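Local coordinates for C3-degrading proteinase (CppA protein) (Streptococcus pneumoniae, PDB 3E0R), which probably degrades complement component C3, although it is related to proteins of the glyoxalase clan, at residues L16-N19 / L23-T26; P84-G89 / S147-E152; E110-S113 / D117-L120. All coordinates share one frame; numbering follows the deposited sequence.

Contact 1 of 3, residues L16-N19 / L23-T26; sequences LKAN and LNET
A18 and N24 meet face-on at the turn from strand 9-18 into helix 21-31, a beta-alpha connection in a protein whose sequence families belong to the glyoxalase clan. The methyl of A18 sits over one face of the N24 side-chain amide, nearly straight above its central carbon: CB of A18 is 3.6 Å from CG of N24. The amide oxygen and nitrogen lie almost as near, with OD1 of N24 at 3.7 Å from that CB, so the flat group presents its plane and not its rim to the strand. N24 reaches this position with CG opposite its own carbonyl carbon (chi1 -75°), and the amide is turned almost perpendicular to the chain behind it (chi2 -99°). No hydrogen bond joins the two segments directly. The polar end of N24 instead has partners around them: ND2 donates to the backbone O of N20 and to OE2 of E115, in the turn of hairpin 107-122. The same carboxylate oxygen accepts the backbone N-H of N19, bridging strand end and helix, while N20 OD1 takes the N-H of L23 in the helix's first turn. L57 of the adjoining strand 53-59 also touches N24. N19 N and N24 ND2, the two donors that share E115 OE2, lie 4.0 Å apart.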
ATOM      1  N   LEU A  16      -1.447   5.807  -2.173  1.00 17.24           N
ATOM      2  CA  LEU A  16      -0.728   6.699  -1.280  1.00 17.18           C
ATOM      3  C   LEU A  16      -0.527   8.038  -1.990  1.00 17.35           C
ATOM      4  O   LEU A  16      -0.124   8.090  -3.160  1.00 17.98           O
ATOM      5  CB  LEU A  16       0.625   6.084  -0.881  1.00 16.80           C
ATOM      6  CG  LEU A  16       0.579   4.690  -0.212  1.00 18.81           C
ATOM      7  CD1 LEU A  16       2.005   4.238   0.195  1.00 15.56           C
ATOM      8  CD2 LEU A  16      -0.373   4.628   1.044  1.00 17.17           C
ATOM      9  N   LYS A  17      -0.804   9.124  -1.279  1.00 17.81           N
ATOM     10  CA  LYS A  17      -0.485  10.455  -1.768  1.00 18.73           C
ATOM     11  C   LYS A  17       1.039  10.732  -1.685  1.00 19.04           C
ATOM     12  O   LYS A  17       1.704  10.332  -0.709  1.00 18.24           O
ATOM     13  CB  LYS A  17      -1.327  11.506  -1.062  1.00 17.35           C
ATOM     14  CG  LYS A  17      -2.763  11.290  -1.356  1.00 17.61           C
ATOM     15  CD  LYS A  17      -3.668  12.212  -0.542  1.00 20.20           C
ATOM     16  CE  LYS A  17      -3.745  13.656  -1.086  1.00 18.59           C
ATOM     17  NZ  LYS A  17      -4.016  14.668  -0.038  1.00 17.96           N
ATOM     18  N   ALA A  18       1.560  11.339  -2.764  1.00 19.72           N
ATOM     19  CA  ALA A  18       2.996  11.597  -2.982  1.00 20.53           C
ATOM     20  C   ALA A  18       3.150  13.088  -3.208  1.00 21.25           C
ATOM     21  O   ALA A  18       2.338  13.681  -3.888  1.00 20.73           O
ATOM     22  CB  ALA A  18       3.496  10.855  -4.204  1.00 19.92           C
ATOM     23  N   ASN A  19       4.179  13.694  -2.618  1.00 22.63           N
ATOM     24  CA  ASN A  19       4.466  15.126  -2.817  1.00 22.83           C
ATOM     25  C   ASN A  19       5.310  15.326  -4.069  1.00 23.53           C
ATOM     26  O   ASN A  19       4.817  15.812  -5.074  1.00 23.69           O
ATOM     27  CB  ASN A  19       5.143  15.745  -1.574  1.00 22.67           C
ATOM     28  CG  ASN A  19       5.561  17.241  -1.769  1.00 23.07           C
ATOM     29  OD1 ASN A  19       5.323  17.862  -2.812  1.00 23.51           O
ATOM     30  ND2 ASN A  19       6.187  17.801  -0.742  1.00 21.48           N
ATOM     31  N   LEU A  23      10.909  12.046  -6.659  1.00 28.12           N
ATOM     32  CA  LEU A  23      11.374  11.441  -5.412  1.00 28.10           C
ATOM     33  C   LEU A  23      10.763  10.075  -5.185  1.00 28.08           C
ATOM     34  O   LEU A  23      11.465   9.092  -4.931  1.00 27.74           O
ATOM     35  CB  LEU A  23      11.011  12.312  -4.198  1.00 28.53           C
ATOM     36  CG  LEU A  23      12.015  13.264  -3.585  1.00 29.20           C
ATOM     37  CD1 LEU A  23      11.385  13.999  -2.396  1.00 29.80           C
ATOM     38  CD2 LEU A  23      13.274  12.496  -3.181  1.00 29.96           C
ATOM     39  N   ASN A  24       9.434  10.041  -5.240  1.00 28.50           N
ATOM     40  CA  ASN A  24       8.666   8.815  -4.988  1.00 28.23           C
ATOM     41  C   ASN A  24       8.961   7.751  -6.060  1.00 28.16           C
ATOM     42  O   ASN A  24       9.119   6.566  -5.752  1.00 27.97           O
ATOM     43  CB  ASN A  24       7.167   9.141  -4.833  1.00 27.88           C
ATOM     44  CG  ASN A  24       6.835   9.782  -3.487  1.00 29.37           C
ATOM     45  OD1 ASN A  24       6.379   9.105  -2.583  1.00 31.28           O
ATOM     46  ND2 ASN A  24       7.136  11.079  -3.328  1.00 31.55           N
ATOM     47  N   GLU A  25       9.084   8.178  -7.313  1.00 28.27           N
ATOM     48  CA  GLU A  25       9.476   7.256  -8.412  1.00 28.15           C
ATOM     49  C   GLU A  25      10.826   6.613  -8.150  1.00 27.50           C
ATOM     50  O   GLU A  25      11.007   5.421  -8.312  1.00 27.62           O
ATOM     51  CB  GLU A  25       9.633   8.007  -9.731  1.00 28.16           C
ATOM     52  CG  GLU A  25       8.388   8.565 -10.353  1.00 28.81           C
ATOM     53  CD  GLU A  25       8.643   9.020 -11.814  1.00 28.29           C
ATOM     54  OE1 GLU A  25       9.765   9.454 -12.129  1.00 27.68           O
ATOM     55  OE2 GLU A  25       7.711   8.933 -12.643  1.00 30.04           O
ATOM     56  N   THR A  26      11.794   7.444  -7.773  1.00 26.86           N
ATOM     57  CA  THR A  26      13.138   6.976  -7.504  1.00 25.82           C
ATOM     58  C   THR A  26      13.144   5.904  -6.434  1.00 25.16           C
ATOM     59  O   THR A  26      13.977   5.007  -6.464  1.00 25.42           O
ATOM     60  CB  THR A  26      14.055   8.127  -7.060  1.00 26.08           C
ATOM     61  OG1 THR A  26      13.874   9.228  -7.952  1.00 27.35           O
ATOM     62  CG2 THR A  26      15.511   7.707  -7.070  1.00 25.15           C
TER

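Contact 2 of 3, residues P84-G89 / S147-E152; sequences PLEIEG and SLSKFE
E86, on the helix 84-91, grips S149 with both oxygens of its carboxylate. The contact joins that helix to the loop that leads into strand 151-159, and so ties the N-terminal CppA region of the chain to the C-terminal one. Two hydrogen bonds carry it. The backbone N of S149 donates to OE1 of E86 over 3.0 Å, with an N-H...O angle of 155°; it comes from above the carboxylate, 41° out of its plane. The hydroxyl is placed differently: OG of S149 donates to OE2 of E86, also at 3.0 Å, meeting the syn lone pair of that oxygen, on the side of the other oxygen. S149 carries its hydroxyl between its backbone N and its carbonyl carbon (chi1 78°), which turns OG back to the same carboxylate that its N-H meets. Backbone hydrogen bonds of S149 with Q49 and of K150 with E82 hold the loop beside its neighbours.

Apolar contact flanks the pair. L148 bends its end to the helix so that its CD2 lies 3.8 Å from CB of E86, alongside the base of the glutamate chain. V81 of strand 74-81 touches both E86 and L148, and L143 adds to the cover on E86. A carbon-to-oxygen approach accompanies this packing, CA of L148 coming within 3.4 Å of OE1 of E86.

Ionic pairing stays within the second segment, where NZ of K150 and OE2 of E152 form a salt bridge whose hydrogen bond is weak. Across the contact, each oxygen of the buried E86 carboxylate has a neutral donor, which would limit rotation of the group and probably favours its ionised form.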
ATOM      1  N   PRO A  84      13.340 -14.829  -2.856  1.00 29.12           N
ATOM      2  CA  PRO A  84      14.042 -14.084  -1.798  1.00 30.08           C
ATOM      3  C   PRO A  84      15.373 -13.460  -2.269  1.00 30.44           C
ATOM      4  O   PRO A  84      15.792 -12.417  -1.762  1.00 30.23           O
ATOM      5  CB  PRO A  84      14.281 -15.138  -0.689  1.00 29.73           C
ATOM      6  CG  PRO A  84      13.505 -16.354  -1.113  1.00 29.97           C
ATOM      7  CD  PRO A  84      13.325 -16.279  -2.600  1.00 28.98           C
ATOM      8  N   LEU A  85      16.018 -14.081  -3.246  1.00 30.87           N
ATOM      9  CA  LEU A  85      17.248 -13.513  -3.788  1.00 31.19           C
ATOM     10  C   LEU A  85      17.016 -12.175  -4.480  1.00 31.30           C
ATOM     11  O   LEU A  85      17.961 -11.456  -4.755  1.00 30.83           O
ATOM     12  CB  LEU A  85      17.934 -14.498  -4.739  1.00 31.59           C
ATOM     13  CG  LEU A  85      18.269 -15.855  -4.123  1.00 31.20           C
ATOM     14  CD1 LEU A  85      18.996 -16.673  -5.170  1.00 28.52           C
ATOM     15  CD2 LEU A  85      19.069 -15.688  -2.812  1.00 31.48           C
ATOM     16  N   GLU A  86      15.766 -11.821  -4.747  1.00 32.41           N
ATOM     17  CA  GLU A  86      15.498 -10.493  -5.268  1.00 32.76           C
ATOM     18  C   GLU A  86      15.617  -9.450  -4.171  1.00 32.73           C
ATOM     19  O   GLU A  86      16.034  -8.340  -4.487  1.00 33.46           O
ATOM     20  CB  GLU A  86      14.161 -10.406  -6.002  1.00 32.84           C
ATOM     21  CG  GLU A  86      14.114 -11.299  -7.200  1.00 32.75           C
ATOM     22  CD  GLU A  86      12.734 -11.398  -7.806  1.00 32.88           C
ATOM     23  OE1 GLU A  86      11.805 -10.654  -7.389  1.00 29.77           O
ATOM     24  OE2 GLU A  86      12.581 -12.240  -8.724  1.00 33.31           O
ATOM     25  N   ILE A  87      15.282  -9.780  -2.914  1.00 32.81           N
ATOM     26  CA  ILE A  87      15.505  -8.829  -1.785  1.00 33.15           C
ATOM     27  C   ILE A  87      17.007  -8.528  -1.554  1.00 33.78           C
ATOM     28  O   ILE A  87      17.403  -7.395  -1.246  1.00 33.03           O
ATOM     29  CB  ILE A  87      14.869  -9.322  -0.444  1.00 33.25           C
ATOM     30  CG1 ILE A  87      13.334  -9.320  -0.554  1.00 33.27           C
ATOM     31  CG2 ILE A  87      15.331  -8.440   0.787  1.00 32.31           C
ATOM     32  CD1 ILE A  87      12.655 -10.088   0.531  1.00 32.02           C
ATOM     33  N   GLU A  88      17.834  -9.558  -1.720  1.00 34.46           N
ATOM     34  CA  GLU A  88      19.271  -9.437  -1.563  1.00 35.09           C
ATOM     35  C   GLU A  88      19.871  -8.639  -2.717  1.00 34.83           C
ATOM     36  O   GLU A  88      20.906  -7.993  -2.547  1.00 35.14           O
ATOM     37  CB  GLU A  88      19.924 -10.827  -1.458  1.00 35.22           C
ATOM     38  CG  GLU A  88      19.302 -11.723  -0.351  1.00 36.22           C
ATOM     39  CD  GLU A  88      20.132 -12.971   0.010  1.00 37.62           C
ATOM     40  OE1 GLU A  88      21.106 -13.348  -0.716  1.00 39.82           O
ATOM     41  OE2 GLU A  88      19.783 -13.592   1.044  1.00 41.17           O
ATOM     42  N   GLY A  89      19.233  -8.705  -3.886  1.00 34.57           N
ATOM     43  CA  GLY A  89      19.633  -7.903  -5.032  1.00 34.68           C
ATOM     44  C   GLY A  89      19.427  -6.422  -4.752  1.00 34.83           C
ATOM     45  O   GLY A  89      20.326  -5.593  -4.985  1.00 34.73           O
ATOM     46  N   SER A 147      14.753  -5.567 -10.665  1.00 37.45           N
ATOM     47  CA  SER A 147      13.314  -5.605 -10.768  1.00 36.19           C
ATOM     48  C   SER A 147      12.728  -6.787 -10.018  1.00 35.79           C
ATOM     49  O   SER A 147      13.208  -7.903 -10.171  1.00 35.48           O
ATOM     50  CB  SER A 147      12.880  -5.570 -12.225  1.00 36.70           C
ATOM     51  OG  SER A 147      12.922  -4.221 -12.683  1.00 36.61           O
ATOM     52  N   LEU A 148      11.727  -6.505  -9.165  1.00 34.87           N
ATOM     53  CA  LEU A 148      10.958  -7.542  -8.468  1.00 34.00           C
ATOM     54  C   LEU A 148      10.091  -8.194  -9.514  1.00 32.53           C
ATOM     55  O   LEU A 148       9.291  -7.520 -10.152  1.00 33.17           O
ATOM     56  CB  LEU A 148      10.074  -6.978  -7.341  1.00 33.62           C
ATOM     57  CG  LEU A 148      10.777  -6.460  -6.076  1.00 33.98           C
ATOM     58  CD1 LEU A 148       9.779  -5.891  -5.084  1.00 31.69           C
ATOM     59  CD2 LEU A 148      11.690  -7.521  -5.389  1.00 34.81           C
ATOM     60  N   SER A 149      10.261  -9.503  -9.690  1.00 31.02           N
ATOM     61  CA  SER A 149       9.470 -10.250 -10.671  1.00 28.96           C
ATOM     62  C   SER A 149       8.002 -10.422 -10.266  1.00 27.43           C
ATOM     63  O   SER A 149       7.125 -10.134 -11.068  1.00 27.18           O
ATOM     64  CB  SER A 149      10.102 -11.598 -11.005  1.00 29.45           C
ATOM     65  OG  SER A 149       9.842 -12.529  -9.975  1.00 32.80           O
ATOM     66  N   LYS A 150       7.777 -10.889  -9.026  1.00 25.67           N
ATOM     67  CA  LYS A 150       6.453 -11.025  -8.389  1.00 24.23           C
ATOM     68  C   LYS A 150       6.464 -10.605  -6.891  1.00 22.56           C
ATOM     69  O   LYS A 150       7.291 -11.029  -6.090  1.00 21.20           O
ATOM     70  CB  LYS A 150       5.883 -12.430  -8.586  1.00 23.73           C
ATOM     71  CG  LYS A 150       4.919 -12.978  -7.507  1.00 24.30           C
ATOM     72  CD  LYS A 150       3.543 -12.341  -7.479  1.00 23.99           C
ATOM     73  CE  LYS A 150       2.478 -13.197  -6.796  1.00 24.07           C
ATOM     74  NZ  LYS A 150       2.613 -13.309  -5.329  1.00 25.03           N
ATOM     75  N   PHE A 151       5.508  -9.753  -6.546  1.00 21.45           N
ATOM     76  CA  PHE A 151       5.223  -9.387  -5.157  1.00 21.20           C
ATOM     77  C   PHE A 151       3.707  -9.161  -4.951  1.00 21.10           C
ATOM     78  O   PHE A 151       2.937  -8.986  -5.902  1.00 20.17           O
ATOM     79  CB  PHE A 151       6.077  -8.169  -4.678  1.00 19.87           C
ATOM     80  CG  PHE A 151       5.697  -6.848  -5.302  1.00 18.95           C
ATOM     81  CD1 PHE A 151       4.651  -6.087  -4.793  1.00 21.14           C
ATOM     82  CD2 PHE A 151       6.378  -6.349  -6.395  1.00 21.87           C
ATOM     83  CE1 PHE A 151       4.270  -4.903  -5.366  1.00 16.96           C
ATOM     84  CE2 PHE A 151       6.003  -5.143  -6.994  1.00 18.60           C
ATOM     85  CZ  PHE A 151       4.952  -4.435  -6.483  1.00 19.37           C
ATOM     86  N   GLU A 152       3.317  -9.133  -3.668  1.00 22.00           N
ATOM     87  CA  GLU A 152       1.935  -9.030  -3.216  1.00 21.40           C
ATOM     88  C   GLU A 152       1.974  -7.956  -2.150  1.00 20.79           C
ATOM     89  O   GLU A 152       2.818  -7.996  -1.267  1.00 21.44           O
ATOM     90  CB  GLU A 152       1.479 -10.378  -2.620  1.00 22.11           C
ATOM     91  CG  GLU A 152       0.089 -10.806  -2.923  1.00 27.28           C
ATOM     92  CD  GLU A 152      -0.007 -12.148  -3.762  1.00 37.51           C
ATOM     93  OE1 GLU A 152       0.087 -13.250  -3.128  1.00 39.26           O
ATOM     94  OE2 GLU A 152      -0.216 -12.105  -5.033  1.00 39.38           O
TER

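Contact 3 of 3, residues E110-S113 / D117-L120; sequences EIFS and DLIL
L118 lies against E110 and F112 on one face of a beta hairpin, formed by strands 107-112 and 118-122 in a seven-stranded mixed sheet. Its CG is anti to the backbone N (chi1 -173°), which sends CD1 over the F112 ring in a CH-pi contact, 4.0 Å from the ring centroid and almost above its centre. The same methyl of L118 lies 3.9 Å from CB of E110, so L118 touches F112 directly across and E110 on the diagonal. E110, across from L120 in a non-hydrogen-bonded pair, runs its extended chain past both leucines: its CG is 4.0 Å from CD1 of L120. Its carboxylate stays beside L118 but has its polar partners on neighbouring strands, OE2 in a salt bridge to R76 and OE1 hydrogen-bonded to Y101 OH.

On the opposite face I111 and I119 form the hydrogen-bonded pair. N of I111 donates to O of I119, and N of I119 returns a bond of 3.0 Å to O of I111. F27 and Y28 of helix 21-31 pack near this face, F27 on I111 and Y28 on I119.

D117 closes the hairpin with S113. Its carbonyl O accepts the N-H of S113 at 2.9 Å, while its CB packs against OG of S113 and its OD1 is salt-bridged to K72. At the turn OG of S113 accepts two N-H groups, from E115 and, at 3.3 Å, from N of D117.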
ATOM      1  N   GLU A 110      13.122  -2.977   6.451  1.00 24.23           N
ATOM      2  CA  GLU A 110      12.287  -1.806   6.473  1.00 23.74           C
ATOM      3  C   GLU A 110      13.053  -0.579   5.954  1.00 22.48           C
ATOM      4  O   GLU A 110      14.233  -0.477   6.079  1.00 20.75           O
ATOM      5  CB  GLU A 110      11.814  -1.540   7.865  1.00 23.74           C
ATOM      6  CG  GLU A 110      10.649  -2.373   8.273  1.00 25.52           C
ATOM      7  CD  GLU A 110      10.349  -2.214   9.738  1.00 24.26           C
ATOM      8  OE1 GLU A 110      11.311  -1.994  10.489  1.00 27.51           O
ATOM      9  OE2 GLU A 110       9.177  -2.308  10.133  1.00 24.29           O
ATOM     10  N   ILE A 111      12.308   0.315   5.326  1.00 23.12           N
ATOM     11  CA  ILE A 111      12.798   1.551   4.774  1.00 22.86           C
ATOM     12  C   ILE A 111      11.617   2.557   4.781  1.00 22.82           C
ATOM     13  O   ILE A 111      10.486   2.149   4.625  1.00 22.61           O
ATOM     14  CB  ILE A 111      13.353   1.280   3.373  1.00 22.40           C
ATOM     15  CG1 ILE A 111      14.238   2.431   2.907  1.00 23.11           C
ATOM     16  CG2 ILE A 111      12.243   1.003   2.381  1.00 23.12           C
ATOM     17  CD1 ILE A 111      15.055   2.086   1.688  1.00 22.58           C
ATOM     18  N   PHE A 112      11.892   3.844   5.006  1.00 22.84           N
ATOM     19  CA  PHE A 112      10.918   4.915   4.883  1.00 22.57           C
ATOM     20  C   PHE A 112      10.904   5.505   3.445  1.00 23.51           C
ATOM     21  O   PHE A 112      11.933   5.693   2.759  1.00 22.79           O
ATOM     22  CB  PHE A 112      11.190   6.030   5.909  1.00 23.10           C
ATOM     23  CG  PHE A 112      10.691   5.723   7.338  1.00 24.18           C
ATOM     24  CD1 PHE A 112       9.372   5.959   7.708  1.00 25.47           C
ATOM     25  CD2 PHE A 112      11.550   5.236   8.319  1.00 24.18           C
ATOM     26  CE1 PHE A 112       8.921   5.680   9.035  1.00 25.61           C
ATOM     27  CE2 PHE A 112      11.089   4.970   9.622  1.00 23.60           C
ATOM     28  CZ  PHE A 112       9.787   5.186   9.968  1.00 21.70           C
ATOM     29  N   SER A 113       9.706   5.794   2.989  1.00 23.35           N
ATOM     30  CA  SER A 113       9.510   6.431   1.717  1.00 23.38           C
ATOM     31  C   SER A 113       9.655   7.965   1.929  1.00 23.61           C
ATOM     32  O   SER A 113       9.607   8.452   3.074  1.00 23.06           O
ATOM     33  CB  SER A 113       8.101   6.105   1.214  1.00 22.51           C
ATOM     34  OG  SER A 113       7.207   7.091   1.689  1.00 20.73           O
ATOM     35  N   ASP A 117       6.252   6.881   4.789  1.00 26.12           N
ATOM     36  CA  ASP A 117       5.514   5.657   4.892  1.00 25.10           C
ATOM     37  C   ASP A 117       6.557   4.590   5.159  1.00 24.87           C
ATOM     38  O   ASP A 117       7.595   4.547   4.504  1.00 25.04           O
ATOM     39  CB  ASP A 117       4.770   5.426   3.586  1.00 25.12           C
ATOM     40  CG  ASP A 117       3.624   6.432   3.375  1.00 26.69           C
ATOM     41  OD1 ASP A 117       2.902   6.686   4.384  1.00 24.49           O
ATOM     42  OD2 ASP A 117       3.424   6.935   2.198  1.00 27.47           O
ATOM     43  N   LEU A 118       6.303   3.744   6.154  1.00 24.82           N
ATOM     44  CA  LEU A 118       7.208   2.639   6.492  1.00 23.62           C
ATOM     45  C   LEU A 118       6.818   1.421   5.691  1.00 23.18           C
ATOM     46  O   LEU A 118       5.668   0.982   5.726  1.00 21.94           O
ATOM     47  CB  LEU A 118       7.130   2.345   7.986  1.00 23.49           C
ATOM     48  CG  LEU A 118       8.078   1.342   8.650  1.00 23.25           C
ATOM     49  CD1 LEU A 118       9.588   1.565   8.391  1.00 23.46           C
ATOM     50  CD2 LEU A 118       7.838   1.424  10.119  1.00 23.62           C
ATOM     51  N   ILE A 119       7.795   0.884   4.954  1.00 23.83           N
ATOM     52  CA  ILE A 119       7.600  -0.252   4.053  1.00 23.44           C
ATOM     53  C   ILE A 119       8.435  -1.397   4.559  1.00 22.69           C
ATOM     54  O   ILE A 119       9.595  -1.202   4.893  1.00 22.94           O
ATOM     55  CB  ILE A 119       7.992   0.050   2.554  1.00 23.77           C
ATOM     56  CG1 ILE A 119       7.078   1.065   1.825  1.00 25.42           C
ATOM     57  CG2 ILE A 119       7.815  -1.208   1.686  1.00 22.95           C
ATOM     58  CD1 ILE A 119       6.750   2.361   2.476  1.00 28.06           C
ATOM     59  N   LEU A 120       7.817  -2.571   4.672  1.00 22.21           N
ATOM     60  CA  LEU A 120       8.490  -3.812   4.971  1.00 21.92           C
ATOM     61  C   LEU A 120       8.543  -4.616   3.690  1.00 22.02           C
ATOM     62  O   LEU A 120       7.512  -4.865   3.091  1.00 22.28           O
ATOM     63  CB  LEU A 120       7.741  -4.610   6.064  1.00 22.24           C
ATOM     64  CG  LEU A 120       8.244  -6.059   6.362  1.00 21.64           C
ATOM     65  CD1 LEU A 120       9.687  -6.029   6.951  1.00 21.80           C
ATOM     66  CD2 LEU A 120       7.351  -6.811   7.275  1.00 21.10           C
TER

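How the contacts relate
Contacts 1, 2 and 3 are spread over the two sheets of the chain. Contact 1 (16-19 with 23-26) comes first, at the end of an inner strand of the eight-stranded sheet, and closes before contact 2 opens. Contact 3 is nested within the loop closed by contact 2, and both reach the seven-stranded sheet, with centres 16 Å and nearest atoms about 7 Å apart. Contacts 1 and 3 have centres 13 Å apart and touch, CD1 of L16 lying 3.6 Å from OD2 of D117. Contacts 1 and 2 are 21 Å apart between centres and about 11 Å between nearest atoms. Helix 21-31 touches both sheets, through N24 on one side and F27 and Y28 on the other.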